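Local coordinates for protein HTH-type transcriptional regulator PrpR (Mycobacterium tuberculosis, PDB 6D2S) that regulates, as a DNA-binding transcription factor, the genes for short-chain fatty acid catabolism through the glyoxylate and methylcitrate cycles, and is required for assimilating cholesterol-derived propionate, at residues V7-F10 / F11-R14; Y17-D20 / L21-A25; A92-L95 / A96-Q100; A127-F130 / A131-L135; C167-L170 / S171-R175. All blocks are in the same frame, centred on the assembly; numbering follows the deposited sequence.

Contact 1 of 5, residues V7-F10 / F11-R14. With CA (calcium ion), chain B.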
loop_
_atom_site.group_PDB
_atom_site.type_symbol
_atom_site.label_atom_id
_atom_site.label_comp_id
_atom_site.label_asym_id
_atom_site.label_seq_id
_atom_site.Cartn_x
_atom_site.Cartn_y
_atom_site.Cartn_z
ATOM N N VAL A 7 11.369 9.908 -6.533
ATOM C CA VAL A 7 10.131 9.773 -5.794
ATOM C C VAL A 7 10.358 8.986 -4.509
ATOM O O VAL A 7 9.684 9.227 -3.499
ATOM C CB VAL A 7 9.039 9.129 -6.672
ATOM C CG1 VAL A 7 7.756 8.978 -5.887
ATOM C CG2 VAL A 7 8.801 10.001 -7.926
ATOM N N ARG A 8 11.299 8.043 -4.518
ATOM C CA ARG A 8 11.629 7.352 -3.273
ATOM C C ARG A 8 12.116 8.337 -2.216
ATOM O O ARG A 8 11.701 8.261 -1.054
ATOM C CB ARG A 8 12.685 6.275 -3.515
ATOM C CG ARG A 8 13.068 5.503 -2.252
ATOM C CD ARG A 8 14.208 4.509 -2.499
ATOM N NE ARG A 8 15.472 5.160 -2.842
ATOM C CZ ARG A 8 16.076 5.057 -4.024
ATOM N NH1 ARG A 8 15.538 4.316 -4.985
ATOM N NH2 ARG A 8 17.223 5.686 -4.241
ATOM N N ASP A 9 12.988 9.275 -2.604
ATOM C CA ASP A 9 13.426 10.297 -1.655
ATOM C C ASP A 9 12.259 11.170 -1.208
ATOM O O ASP A 9 12.179 11.559 -0.034
ATOM C CB ASP A 9 14.538 11.163 -2.252
ATOM C CG ASP A 9 15.177 12.064 -1.208
ATOM O OD1 ASP A 9 15.383 11.591 -0.070
ATOM O OD2 ASP A 9 15.481 13.237 -1.493
ATOM N N PHE A 10 11.347 11.494 -2.129
ATOM C CA PHE A 10 10.179 12.300 -1.782
ATOM C C PHE A 10 9.402 11.664 -0.628
ATOM O O PHE A 10 9.044 12.331 0.354
ATOM C CB PHE A 10 9.289 12.466 -3.019
ATOM C CG PHE A 10 8.034 13.253 -2.769
ATOM C CD1 PHE A 10 8.007 14.620 -2.984
ATOM C CD2 PHE A 10 6.878 12.621 -2.323
ATOM C CE1 PHE A 10 6.845 15.349 -2.752
ATOM C CE2 PHE A 10 5.714 13.348 -2.082
ATOM C CZ PHE A 10 5.701 14.707 -2.293
ATOM N N PHE A 11 9.135 10.364 -0.724
ATOM C CA PHE A 11 8.414 9.719 0.366
ATOM C C PHE A 11 9.302 9.554 1.599
ATOM O O PHE A 11 8.824 9.729 2.727
ATOM C CB PHE A 11 7.829 8.387 -0.099
ATOM C CG PHE A 11 6.547 8.539 -0.899
ATOM C CD1 PHE A 11 5.320 8.647 -0.257
ATOM C CD2 PHE A 11 6.580 8.599 -2.288
ATOM C CE1 PHE A 11 4.138 8.792 -0.999
ATOM C CE2 PHE A 11 5.416 8.755 -3.029
ATOM C CZ PHE A 11 4.191 8.848 -2.379
ATOM N N TYR A 12 10.592 9.261 1.408
ATOM C CA TYR A 12 11.505 9.113 2.544
ATOM C C TYR A 12 11.533 10.376 3.399
ATOM O O TYR A 12 11.476 10.315 4.640
ATOM C CB TYR A 12 12.921 8.790 2.063
ATOM C CG TYR A 12 13.913 8.748 3.200
ATOM C CD1 TYR A 12 13.995 7.625 4.022
ATOM C CD2 TYR A 12 14.724 9.836 3.497
ATOM C CE1 TYR A 12 14.877 7.565 5.089
ATOM C CE2 TYR A 12 15.617 9.781 4.578
ATOM C CZ TYR A 12 15.678 8.641 5.365
ATOM O OH TYR A 12 16.550 8.579 6.437
ATOM N N ASP A 13 11.665 11.530 2.746
ATOM C CA ASP A 13 11.729 12.809 3.445
ATOM C C ASP A 13 10.465 13.101 4.221
ATOM O O ASP A 13 10.486 13.938 5.131
ATOM C CB ASP A 13 11.969 13.941 2.445
ATOM C CG ASP A 13 13.365 13.916 1.882
ATOM O OD1 ASP A 13 14.199 13.193 2.462
ATOM O OD2 ASP A 13 13.625 14.596 0.861
ATOM N N ARG A 14 9.359 12.450 3.867
ATOM C CA ARG A 14 8.092 12.662 4.542
ATOM C C ARG A 14 7.740 11.504 5.474
ATOM O O ARG A 14 6.583 11.382 5.885
ATOM C CB ARG A 14 6.995 12.913 3.501
ATOM C CG ARG A 14 7.126 14.314 2.843
ATOM C CD ARG A 14 6.529 14.441 1.424
ATOM N NE ARG A 14 6.843 15.774 0.879
ATOM C CZ ARG A 14 8.040 16.123 0.410
ATOM N NH1 ARG A 14 9.029 15.235 0.395
ATOM N NH2 ARG A 14 8.270 17.358 -0.028
HETATM CA CA CA B . 15.960 13.750 0.920
#
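Phe-10 and Arg-14 meet across one turn at the C-terminal end of helix 3-13, in an i/i+4 cation-pi stack. The guanidinium lies flat on a face of the Phe-10 ring, the two planes only 8° apart, and Arg-14 CZ stands 3.8 Å from the ring centroid. The aliphatic part of the same side chain adds a CH-pi contact through Arg-14 CD. An arginine suits this place because its flat cation can cover a ring and still use its N-H groups: Arg-14 NH2 is hydrogen-bonded to Thr-110 OG1.

On the tight side, Phe-10 turns the edge of its ring toward the face of Phe-11, a T-shaped pair with planes at 77°. Val-7 holds CG1 anti to its own nitrogen (chi1 179°), which sets that methyl at the edge of the Phe-11 ring, 3.7 Å from Phe-11 CE2. Val-121 and Leu-126 of helix 116-135 close over this apolar patch.

The solvent side carries carboxylates instead. Asp-9 and Asp-13, also one turn apart, stand with their carboxylate planes nearly at right angles and bind one calcium ion, each through both oxygens. With the ion between them, Asp-9 OD1 and Asp-13 OD1 are 3.2 Å apart, closer than two uncompensated carboxylates would be expected to come. Tyr-12 leads away, its hydroxyl hydrogen-bonded to Thr-201 O. At the helix end, Arg-14 NH1 donates to Phe-10 O over 2.9 Å, in the carbonyl plane and on a lone pair.

Contact 2 of 5, residues Y17-D20 / L21-A25; sequences YIHD and LDMAA. With NA (sodium ion), chain F.
His-19 and Met-23 pair across the first turn of helix 19-31, where Ile-18 holds the N-cap position. Met-23 CG sits over a face of the imidazole, 3.5 Å from the ring centroid, while the sulfur lies obliquely beyond it. The flexible methionine, bent at chi2 and chi3, can fold its chain over the ring in this way.

The imidazole is fixed at its edge by a 2.7 Å hydrogen bond between His-19 ND1 and Tyr-17 OH, and that hydroxyl is also hydrogen-bonded to Arg-175 NE. The opening backbone carbonyls are used in turn: Ile-18 O accepts from Asp-22 N, His-19 O from Met-23 N and Asp-20 O from Ala-24 N.

Asp-22 is buried, with OD2 3.3 Å from Tyr-17 CE1. Asp-22 OD2 forms a salt bridge with Arg-169 and Asp-22 OD1 one with Arg-175; Tyr-129 OH bonds to Ile-18 N and, weakly, to Asp-22 OD2. Asp-20 lies on another side of the helix, and its OD2 binds a sodium ion at 2.3 Å. Acidic residues in a first helical turn would be favoured by the helix dipole, and two arginines on Asp-22 would be expected to favour its ionised form despite burial.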
loop_
_atom_site.group_PDB
_atom_site.type_symbol
_atom_site.label_atom_id
_atom_site.label_comp_id
_atom_site.label_asym_id
_atom_site.label_seq_id
_atom_site.Cartn_x
_atom_site.Cartn_y
_atom_site.Cartn_z
ATOM N N TYR A 17 4.666 9.009 5.026
ATOM C CA TYR A 17 3.343 9.346 5.540
ATOM C C TYR A 17 2.987 10.734 5.024
ATOM O O TYR A 17 3.737 11.685 5.248
ATOM C CB TYR A 17 3.313 9.298 7.079
ATOM C CG TYR A 17 2.023 9.870 7.625
ATOM C CD1 TYR A 17 0.854 9.119 7.610
ATOM C CD2 TYR A 17 1.974 11.162 8.122
ATOM C CE1 TYR A 17 -0.335 9.645 8.078
ATOM C CE2 TYR A 17 0.787 11.709 8.589
ATOM C CZ TYR A 17 -0.366 10.937 8.560
ATOM O OH TYR A 17 -1.547 11.464 9.010
ATOM N N ILE A 18 1.861 10.849 4.321
ATOM C CA ILE A 18 1.451 12.090 3.661
ATOM C C ILE A 18 0.210 12.594 4.388
ATOM O O ILE A 18 -0.912 12.181 4.079
ATOM C CB ILE A 18 1.167 11.876 2.171
ATOM C CG1 ILE A 18 2.288 11.085 1.497
ATOM C CG2 ILE A 18 0.893 13.236 1.467
ATOM C CD1 ILE A 18 3.674 11.785 1.517
ATOM N N HIS A 19 0.400 13.510 5.345
ATOM C CA HIS A 19 -0.652 13.801 6.317
ATOM C C HIS A 19 -1.923 14.322 5.657
ATOM O O HIS A 19 -3.031 13.863 5.967
ATOM C CB HIS A 19 -0.153 14.808 7.354
ATOM C CG HIS A 19 -1.154 15.099 8.427
ATOM N ND1 HIS A 19 -1.594 14.133 9.309
ATOM C CD2 HIS A 19 -1.821 16.235 8.744
ATOM C CE1 HIS A 19 -2.474 14.669 10.139
ATOM N NE2 HIS A 19 -2.634 15.941 9.816
ATOM N N ASP A 20 -1.800 15.306 4.764
ATOM C CA ASP A 20 -3.010 15.921 4.225
ATOM C C ASP A 20 -3.833 14.932 3.410
ATOM O O ASP A 20 -5.068 14.989 3.428
ATOM C CB ASP A 20 -2.659 17.146 3.375
ATOM C CG ASP A 20 -2.083 18.279 4.199
ATOM O OD1 ASP A 20 -2.515 18.461 5.358
ATOM O OD2 ASP A 20 -1.181 18.977 3.693
ATOM N N LEU A 21 -3.171 14.041 2.658
ATOM C CA LEU A 21 -3.899 13.042 1.883
ATOM C C LEU A 21 -4.449 11.944 2.771
ATOM O O LEU A 21 -5.555 11.446 2.541
ATOM C CB LEU A 21 -2.998 12.409 0.829
ATOM C CG LEU A 21 -2.846 13.049 -0.532
ATOM C CD1 LEU A 21 -1.979 12.099 -1.373
ATOM C CD2 LEU A 21 -4.212 13.307 -1.168
ATOM N N ASP A 22 -3.657 11.519 3.760
ATOM C CA ASP A 22 -4.114 10.498 4.691
ATOM C C ASP A 22 -5.362 10.978 5.429
ATOM O O ASP A 22 -6.352 10.246 5.545
ATOM C CB ASP A 22 -2.981 10.153 5.663
ATOM C CG ASP A 22 -3.022 8.706 6.122
ATOM O OD1 ASP A 22 -4.001 8.334 6.795
ATOM O OD2 ASP A 22 -2.086 7.946 5.791
ATOM N N MET A 23 -5.329 12.217 5.928
ATOM C CA MET A 23 -6.485 12.778 6.628
ATOM C C MET A 23 -7.663 13.003 5.689
ATOM O O MET A 23 -8.820 12.813 6.083
ATOM C CB MET A 23 -6.093 14.098 7.301
ATOM C CG MET A 23 -5.076 13.943 8.403
ATOM S SD MET A 23 -5.857 13.259 9.888
ATOM C CE MET A 23 -6.803 14.670 10.471
ATOM N N ALA A 24 -7.401 13.436 4.449
ATOM C CA ALA A 24 -8.506 13.639 3.515
ATOM C C ALA A 24 -9.231 12.326 3.233
ATOM O O ALA A 24 -10.465 12.286 3.191
ATOM C CB ALA A 24 -8.004 14.267 2.215
ATOM N N ALA A 25 -8.477 11.242 3.046
ATOM C CA ALA A 25 -9.086 9.934 2.816
ATOM C C ALA A 25 -9.921 9.504 4.015
ATOM O O ALA A 25 -11.067 9.060 3.869
ATOM C CB ALA A 25 -7.998 8.893 2.528
HETATM NA NA NA F . -0.524 20.981 4.632
HETATM O O HOH W 1 1.733 19.737 3.122
#

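Contact 3 of 5, residues A92-L95 / A96-Q100; sequences ATQL and ALVGQ
Leu-97, Val-98 and Gly-99 donate their backbone N-H groups to Thr-93 O, Gln-94 O and Leu-95 O, the i to i+4 pattern of an alpha-helix, kept up to the last turn of helix 84-99. Leu-95 O receives the shortest of these bonds, 2.7 Å from Gly-99 N, and a weak second one from Val-98 N. Glycine brings no side chain beside that carbonyl oxygen.

The side chain of Val-98 lies against the turn before it: CG2 is 3.3 Å from Gln-94 O, and CG1 borders the end of the Gln-94 side chain. The Gln-94 chain bends at chi2 (65°), which brings its end beside Val-98. Leu-97 rests CG 3.5 Å from Thr-93 O, and its methyl CD1 comes 4.4 Å from Thr-93 CG2.

This helix belongs to the IrrE N-terminal-like domain, and its different faces serve different neighbours. Ala-92 packs on Ala-131, Ala-96 on Phe-130 and Leu-97 on Ala-127 of helix 116-135, while Leu-95 offers a branched apolar end to Met-47 and Phe-51 of helix 39-51. Thr-93 returns its hydroxyl to the backbone, OG1 bonding to Phe-89 O, which satisfies a polar atom within a buried surface. Beyond Gly-99 the chain leaves helical geometry at Gln-100, whose N still bonds to Ala-96 O.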
loop_
_atom_site.group_PDB
_atom_site.type_symbol
_atom_site.label_atom_id
_atom_site.label_comp_id
_atom_site.label_asym_id
_atom_site.label_seq_id
_atom_site.Cartn_x
_atom_site.Cartn_y
_atom_site.Cartn_z
ATOM N N ALA A 92 -10.803 4.278 -5.785
ATOM C CA ALA A 92 -10.281 5.306 -4.896
ATOM C C ALA A 92 -9.061 5.993 -5.496
ATOM O O ALA A 92 -8.841 7.186 -5.250
ATOM C CB ALA A 92 -9.945 4.688 -3.524
ATOM N N THR A 93 -8.275 5.271 -6.297
ATOM C CA THR A 93 -7.173 5.907 -7.011
ATOM C C THR A 93 -7.699 6.968 -7.968
ATOM O O THR A 93 -7.206 8.101 -7.983
ATOM C CB THR A 93 -6.334 4.865 -7.755
ATOM O OG1 THR A 93 -5.706 3.997 -6.807
ATOM C CG2 THR A 93 -5.226 5.555 -8.580
ATOM N N GLN A 94 -8.747 6.635 -8.737
ATOM C CA GLN A 94 -9.342 7.623 -9.636
ATOM C C GLN A 94 -9.990 8.765 -8.860
ATOM O O GLN A 94 -9.954 9.920 -9.304
ATOM C CB GLN A 94 -10.369 6.955 -10.559
ATOM C CG GLN A 94 -10.816 7.852 -11.710
ATOM C CD GLN A 94 -9.671 8.151 -12.653
ATOM O OE1 GLN A 94 -9.483 9.292 -13.101
ATOM N NE2 GLN A 94 -8.892 7.122 -12.963
ATOM N N LEU A 95 -10.581 8.466 -7.695
ATOM C CA LEU A 95 -11.154 9.516 -6.856
ATOM C C LEU A 95 -10.094 10.542 -6.471
ATOM O O LEU A 95 -10.347 11.756 -6.488
ATOM C CB LEU A 95 -11.780 8.901 -5.599
ATOM C CG LEU A 95 -12.097 9.823 -4.405
ATOM C CD1 LEU A 95 -12.966 10.984 -4.798
ATOM C CD2 LEU A 95 -12.758 9.024 -3.267
ATOM N N ALA A 96 -8.894 10.073 -6.145
ATOM C CA ALA A 96 -7.803 10.999 -5.853
ATOM C C ALA A 96 -7.439 11.819 -7.079
ATOM O O ALA A 96 -7.251 13.034 -6.988
ATOM C CB ALA A 96 -6.574 10.239 -5.348
ATOM N N LEU A 97 -7.301 11.163 -8.230
ATOM C CA LEU A 97 -6.914 11.879 -9.441
ATOM C C LEU A 97 -7.920 12.966 -9.813
ATOM O O LEU A 97 -7.521 14.023 -10.321
ATOM C CB LEU A 97 -6.731 10.876 -10.587
ATOM C CG LEU A 97 -5.539 9.923 -10.400
ATOM C CD1 LEU A 97 -5.491 8.842 -11.492
ATOM C CD2 LEU A 97 -4.225 10.695 -10.351
ATOM N N VAL A 98 -9.217 12.756 -9.549
ATOM C CA VAL A 98 -10.230 13.716 -9.996
ATOM C C VAL A 98 -10.672 14.666 -8.886
ATOM O O VAL A 98 -11.056 15.809 -9.162
ATOM C CB VAL A 98 -11.468 13.010 -10.600
ATOM C CG1 VAL A 98 -11.068 12.091 -11.756
ATOM C CG2 VAL A 98 -12.272 12.279 -9.530
ATOM N N GLY A 99 -10.643 14.212 -7.640
ATOM C CA GLY A 99 -11.171 15.003 -6.541
ATOM C C GLY A 99 -10.145 15.540 -5.569
ATOM O O GLY A 99 -10.465 16.383 -4.727
ATOM N N GLN A 100 -8.905 15.050 -5.657
ATOM C CA GLN A 100 -7.812 15.561 -4.839
ATOM C C GLN A 100 -6.665 16.061 -5.709
ATOM O O GLN A 100 -5.525 16.107 -5.253
ATOM C CB GLN A 100 -7.298 14.490 -3.872
ATOM C CG GLN A 100 -8.368 13.862 -3.000
ATOM C CD GLN A 100 -8.772 14.744 -1.841
ATOM O OE1 GLN A 100 -7.981 15.549 -1.353
ATOM N NE2 GLN A 100 -10.009 14.597 -1.393
#

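Contact 4 of 5, residues A127-F130 / A131-L135; sequences ANYF and AGAFL
Phe-130 and Phe-134 point the same way from successive turns of helix 116-135, ring beside ring. From the Phe-130 backbone, CB passes 3.1 Å from Ala-131 N. CG stands anti to the backbone nitrogen (chi1 177°), which sends the ring outward from the helix, leaning slightly toward the next turn. CD2 is still within 3.6 Å of Ala-131 N. At the far end, CE2 and CZ both approach Phe-134 CD2, with CZ at 4.1 Å from it. The rings meet obliquely, through carbon contacts alone.

Below them, Phe-130 O accepts from Phe-134 N over 2.8 Å, and Phe-134 CB lies 3.5 Å from the same oxygen. One residue earlier in each turn, Ala-133 CB touches the Tyr-129 ring at CE1, 4.4 Å away; its small size suits a spot also packed against Ala-25 and Arg-169. The Tyr-129 hydroxyl is hydrogen-bonded to Ile-18 N and weakly to Asp-22 OD2.

Phe-130 covers Leu-21 and Ala-25 of helix 19-31 and Ala-96 of helix 84-99, and Phe-134 meets Leu-43 and Leu-46 of helix 39-51. This is a central, largely buried helix of the IrrE N-terminal-like domain, packed by those three helices.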
loop_
_atom_site.group_PDB
_atom_site.type_symbol
_atom_site.label_atom_id
_atom_site.label_comp_id
_atom_site.label_asym_id
_atom_site.label_seq_id
_atom_site.Cartn_x
_atom_site.Cartn_y
_atom_site.Cartn_z
ATOM N N ALA A 127 -1.786 9.320 -5.594
ATOM C CA ALA A 127 -3.144 8.806 -5.761
ATOM C C ALA A 127 -3.258 7.380 -5.228
ATOM O O ALA A 127 -4.257 7.028 -4.583
ATOM C CB ALA A 127 -3.566 8.867 -7.234
ATOM N N ASN A 128 -2.255 6.538 -5.505
ATOM C CA ASN A 128 -2.227 5.201 -4.917
ATOM C C ASN A 128 -2.164 5.275 -3.400
ATOM O O ASN A 128 -2.804 4.474 -2.709
ATOM C CB ASN A 128 -1.027 4.400 -5.430
ATOM C CG ASN A 128 -1.170 3.982 -6.872
ATOM O OD1 ASN A 128 -2.276 3.842 -7.389
ATOM N ND2 ASN A 128 -0.047 3.777 -7.529
ATOM N N TYR A 129 -1.347 6.190 -2.864
ATOM C CA TYR A 129 -1.292 6.375 -1.413
ATOM C C TYR A 129 -2.673 6.697 -0.851
ATOM O O TYR A 129 -3.110 6.117 0.158
ATOM C CB TYR A 129 -0.284 7.490 -1.060
ATOM C CG TYR A 129 -0.171 7.737 0.441
ATOM C CD1 TYR A 129 -1.133 8.476 1.109
ATOM C CD2 TYR A 129 0.899 7.217 1.177
ATOM C CE1 TYR A 129 -1.056 8.692 2.480
ATOM C CE2 TYR A 129 0.986 7.422 2.550
ATOM C CZ TYR A 129 0.007 8.167 3.192
ATOM O OH TYR A 129 0.087 8.391 4.552
ATOM N N PHE A 130 -3.361 7.654 -1.475
ATOM C CA PHE A 130 -4.716 8.001 -1.058
ATOM C C PHE A 130 -5.634 6.784 -1.079
ATOM O O PHE A 130 -6.431 6.584 -0.151
ATOM C CB PHE A 130 -5.269 9.100 -1.972
ATOM C CG PHE A 130 -6.696 9.477 -1.678
ATOM C CD1 PHE A 130 -6.993 10.495 -0.780
ATOM C CD2 PHE A 130 -7.744 8.814 -2.313
ATOM C CE1 PHE A 130 -8.312 10.851 -0.523
ATOM C CE2 PHE A 130 -9.057 9.164 -2.058
ATOM C CZ PHE A 130 -9.343 10.181 -1.165
ATOM N N ALA A 131 -5.556 5.974 -2.142
ATOM C CA ALA A 131 -6.433 4.807 -2.234
ATOM C C ALA A 131 -6.175 3.845 -1.082
ATOM O O ALA A 131 -7.114 3.329 -0.473
ATOM C CB ALA A 131 -6.248 4.097 -3.577
ATOM N N GLY A 132 -4.904 3.613 -0.751
ATOM C CA GLY A 132 -4.596 2.795 0.414
ATOM C C GLY A 132 -5.138 3.384 1.704
ATOM O O GLY A 132 -5.600 2.655 2.583
ATOM N N ALA A 133 -5.069 4.710 1.845
ATOM C CA ALA A 133 -5.521 5.352 3.071
ATOM C C ALA A 133 -7.038 5.451 3.133
ATOM O O ALA A 133 -7.587 5.639 4.220
ATOM C CB ALA A 133 -4.903 6.745 3.214
ATOM N N PHE A 134 -7.721 5.305 1.995
ATOM C CA PHE A 134 -9.181 5.271 1.998
ATOM C C PHE A 134 -9.703 3.871 2.336
ATOM O O PHE A 134 -10.609 3.714 3.170
ATOM C CB PHE A 134 -9.698 5.729 0.626
ATOM C CG PHE A 134 -11.169 6.048 0.618
ATOM C CD1 PHE A 134 -12.108 5.028 0.607
ATOM C CD2 PHE A 134 -11.609 7.356 0.654
ATOM C CE1 PHE A 134 -13.467 5.309 0.627
ATOM C CE2 PHE A 134 -12.970 7.637 0.683
ATOM C CZ PHE A 134 -13.890 6.609 0.664
ATOM N N LEU A 135 -9.150 2.843 1.679
ATOM C CA LEU A 135 -9.521 1.461 1.981
ATOM C C LEU A 135 -9.165 1.074 3.407
ATOM O O LEU A 135 -9.845 0.237 4.017
ATOM C CB LEU A 135 -8.820 0.502 1.020
ATOM C CG LEU A 135 -9.555 0.244 -0.299
ATOM C CD1 LEU A 135 -9.815 1.558 -1.031
ATOM C CD2 LEU A 135 -8.745 -0.714 -1.140
#

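Contact 5 of 5, residues C167-L170 / S171-R175; sequences CHRL and STLQR
A type I beta turn from Leu-170 to Leu-173 ends helix 163-170, and two hydroxyl residues turn back onto its last carbonyls. Ser-171 OG donates to His-168 O at 2.7 Å, and Thr-172 OG1 to Arg-169 O at 2.7 Å. Each hydroxyl lies between its own backbone nitrogen and carbonyl carbon (chi1 80° in Ser-171), a setting that points it toward the preceding turn.

Arg-169 O is gripped twice, since Thr-172 N also donates to it, from well above the carbonyl plane. Thr-172 OG1 in turn accepts from Arg-169 NH1 over 2.9 Å, near the edge of the guanidinium; this arginine also reaches Asp-22, and its NE bonds to Leu-136 O. Thr-172 CG2 comes obliquely to the His-168 ring, 3.8 Å from its CE1, so the threonine serves with both branches. On the apolar side, Leu-170 CD2 meets Leu-173 CD1 at 4.2 Å. Beyond the turn, Gln-174 NE2 reaches back to Ser-171 O at 2.9 Å.

Serine and threonine thus cover carbonyls where the regular helical bonding breaks off, and Thr-172, both donor and acceptor, would hold the buried guanidinium in place for its acidic partner.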
loop_
_atom_site.group_PDB
_atom_site.type_symbol
_atom_site.label_atom_id
_atom_site.label_comp_id
_atom_site.label_asym_id
_atom_site.label_seq_id
_atom_site.Cartn_x
_atom_site.Cartn_y
_atom_site.Cartn_z
ATOM N N CYS A 167 0.734 -4.740 3.851
ATOM C CA CYS A 167 2.128 -4.440 4.197
ATOM C C CYS A 167 2.467 -2.994 3.881
ATOM O O CYS A 167 3.108 -2.297 4.679
ATOM C CB CYS A 167 3.090 -5.358 3.450
ATOM S SG CYS A 167 3.117 -7.033 4.015
ATOM N N HIS A 168 2.074 -2.526 2.700
ATOM C CA HIS A 168 2.383 -1.146 2.370
ATOM C C HIS A 168 1.729 -0.199 3.361
ATOM O O HIS A 168 2.367 0.743 3.847
ATOM C CB HIS A 168 1.963 -0.805 0.941
ATOM C CG HIS A 168 2.439 0.546 0.512
ATOM N ND1 HIS A 168 1.754 1.705 0.813
ATOM C CD2 HIS A 168 3.560 0.932 -0.144
ATOM C CE1 HIS A 168 2.421 2.744 0.343
ATOM N NE2 HIS A 168 3.521 2.302 -0.242
ATOM N N ARG A 169 0.462 -0.441 3.705
ATOM C CA ARG A 169 -0.189 0.449 4.664
ATOM C C ARG A 169 0.502 0.412 6.027
ATOM O O ARG A 169 0.656 1.452 6.684
ATOM C CB ARG A 169 -1.671 0.094 4.811
ATOM C CG ARG A 169 -2.429 1.094 5.660
ATOM C CD ARG A 169 -2.586 2.448 4.932
ATOM N NE ARG A 169 -3.560 3.333 5.591
ATOM C CZ ARG A 169 -3.323 4.597 5.955
ATOM N NH1 ARG A 169 -2.124 5.143 5.766
ATOM N NH2 ARG A 169 -4.293 5.325 6.509
ATOM N N LEU A 170 0.902 -0.773 6.490
ATOM C CA LEU A 170 1.608 -0.834 7.771
ATOM C C LEU A 170 2.867 0.033 7.736
ATOM O O LEU A 170 3.224 0.672 8.737
ATOM C CB LEU A 170 1.957 -2.287 8.123
ATOM C CG LEU A 170 0.790 -3.206 8.508
ATOM C CD1 LEU A 170 1.251 -4.667 8.571
ATOM C CD2 LEU A 170 0.220 -2.782 9.869
ATOM N N SER A 171 3.525 0.097 6.589
ATOM C CA SER A 171 4.745 0.889 6.454
ATOM C C SER A 171 4.481 2.393 6.367
ATOM O O SER A 171 5.447 3.167 6.336
ATOM C CB SER A 171 5.538 0.437 5.221
ATOM O OG SER A 171 5.013 0.999 4.021
ATOM N N THR A 172 3.225 2.827 6.324
ATOM C CA THR A 172 2.893 4.249 6.299
ATOM C C THR A 172 2.423 4.787 7.645
ATOM O O THR A 172 2.030 5.954 7.712
ATOM C CB THR A 172 1.795 4.551 5.255
ATOM O OG1 THR A 172 0.547 3.948 5.659
ATOM C CG2 THR A 172 2.198 4.043 3.865
ATOM N N LEU A 173 2.406 3.976 8.708
ATOM C CA LEU A 173 1.781 4.398 9.967
ATOM C C LEU A 173 2.729 5.283 10.780
ATOM O O LEU A 173 3.148 4.952 11.890
ATOM C CB LEU A 173 1.320 3.186 10.777
ATOM C CG LEU A 173 0.285 2.308 10.067
ATOM C CD1 LEU A 173 -0.242 1.228 11.002
ATOM C CD2 LEU A 173 -0.874 3.145 9.488
ATOM N N GLN A 174 3.058 6.443 10.200
ATOM C CA GLN A 174 3.900 7.436 10.859
ATOM C C GLN A 174 3.150 8.735 11.169
ATOM O O GLN A 174 3.757 9.809 11.230
ATOM C CB GLN A 174 5.145 7.729 10.016
ATOM C CG GLN A 174 6.248 6.675 10.159
ATOM C CD GLN A 174 5.907 5.368 9.448
ATOM O OE1 GLN A 174 5.767 4.325 10.080
ATOM N NE2 GLN A 174 5.769 5.425 8.127
ATOM N N ARG A 175 1.848 8.660 11.392
ATOM C CA ARG A 175 1.108 9.866 11.763
ATOM C C ARG A 175 1.589 10.343 13.129
ATOM O O ARG A 175 1.632 9.550 14.077
ATOM C CB ARG A 175 -0.404 9.600 11.802
ATOM C CG ARG A 175 -1.236 10.813 12.259
ATOM C CD ARG A 175 -2.748 10.515 12.199
ATOM N NE ARG A 175 -3.241 10.337 10.832
ATOM C CZ ARG A 175 -4.502 10.024 10.543
ATOM N NH1 ARG A 175 -5.380 9.854 11.535
ATOM N NH2 ARG A 175 -4.886 9.880 9.279
#

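How the contacts relate
This chain is a piece of PrpR holding the IrrE-like region and the C-terminal regulator region. All five contacts are local and follow in series, so none nests in or crosses another, and each closes only a turn of its own. From the N terminus, contact 1 ends helix 3-13 and contact 2 starts helix 19-31, touching where Phe-11 meets Ile-18. Contact 3 finishes helix 84-99, and its Gln-100 rests on Ala-24. Contacts 2 and 4 each touch all the others. Contact 5 closes helix 163-170 and, through Arg-169 and Arg-175, ties contact 2 to the chain that leads into the five-stranded antiparallel sheet.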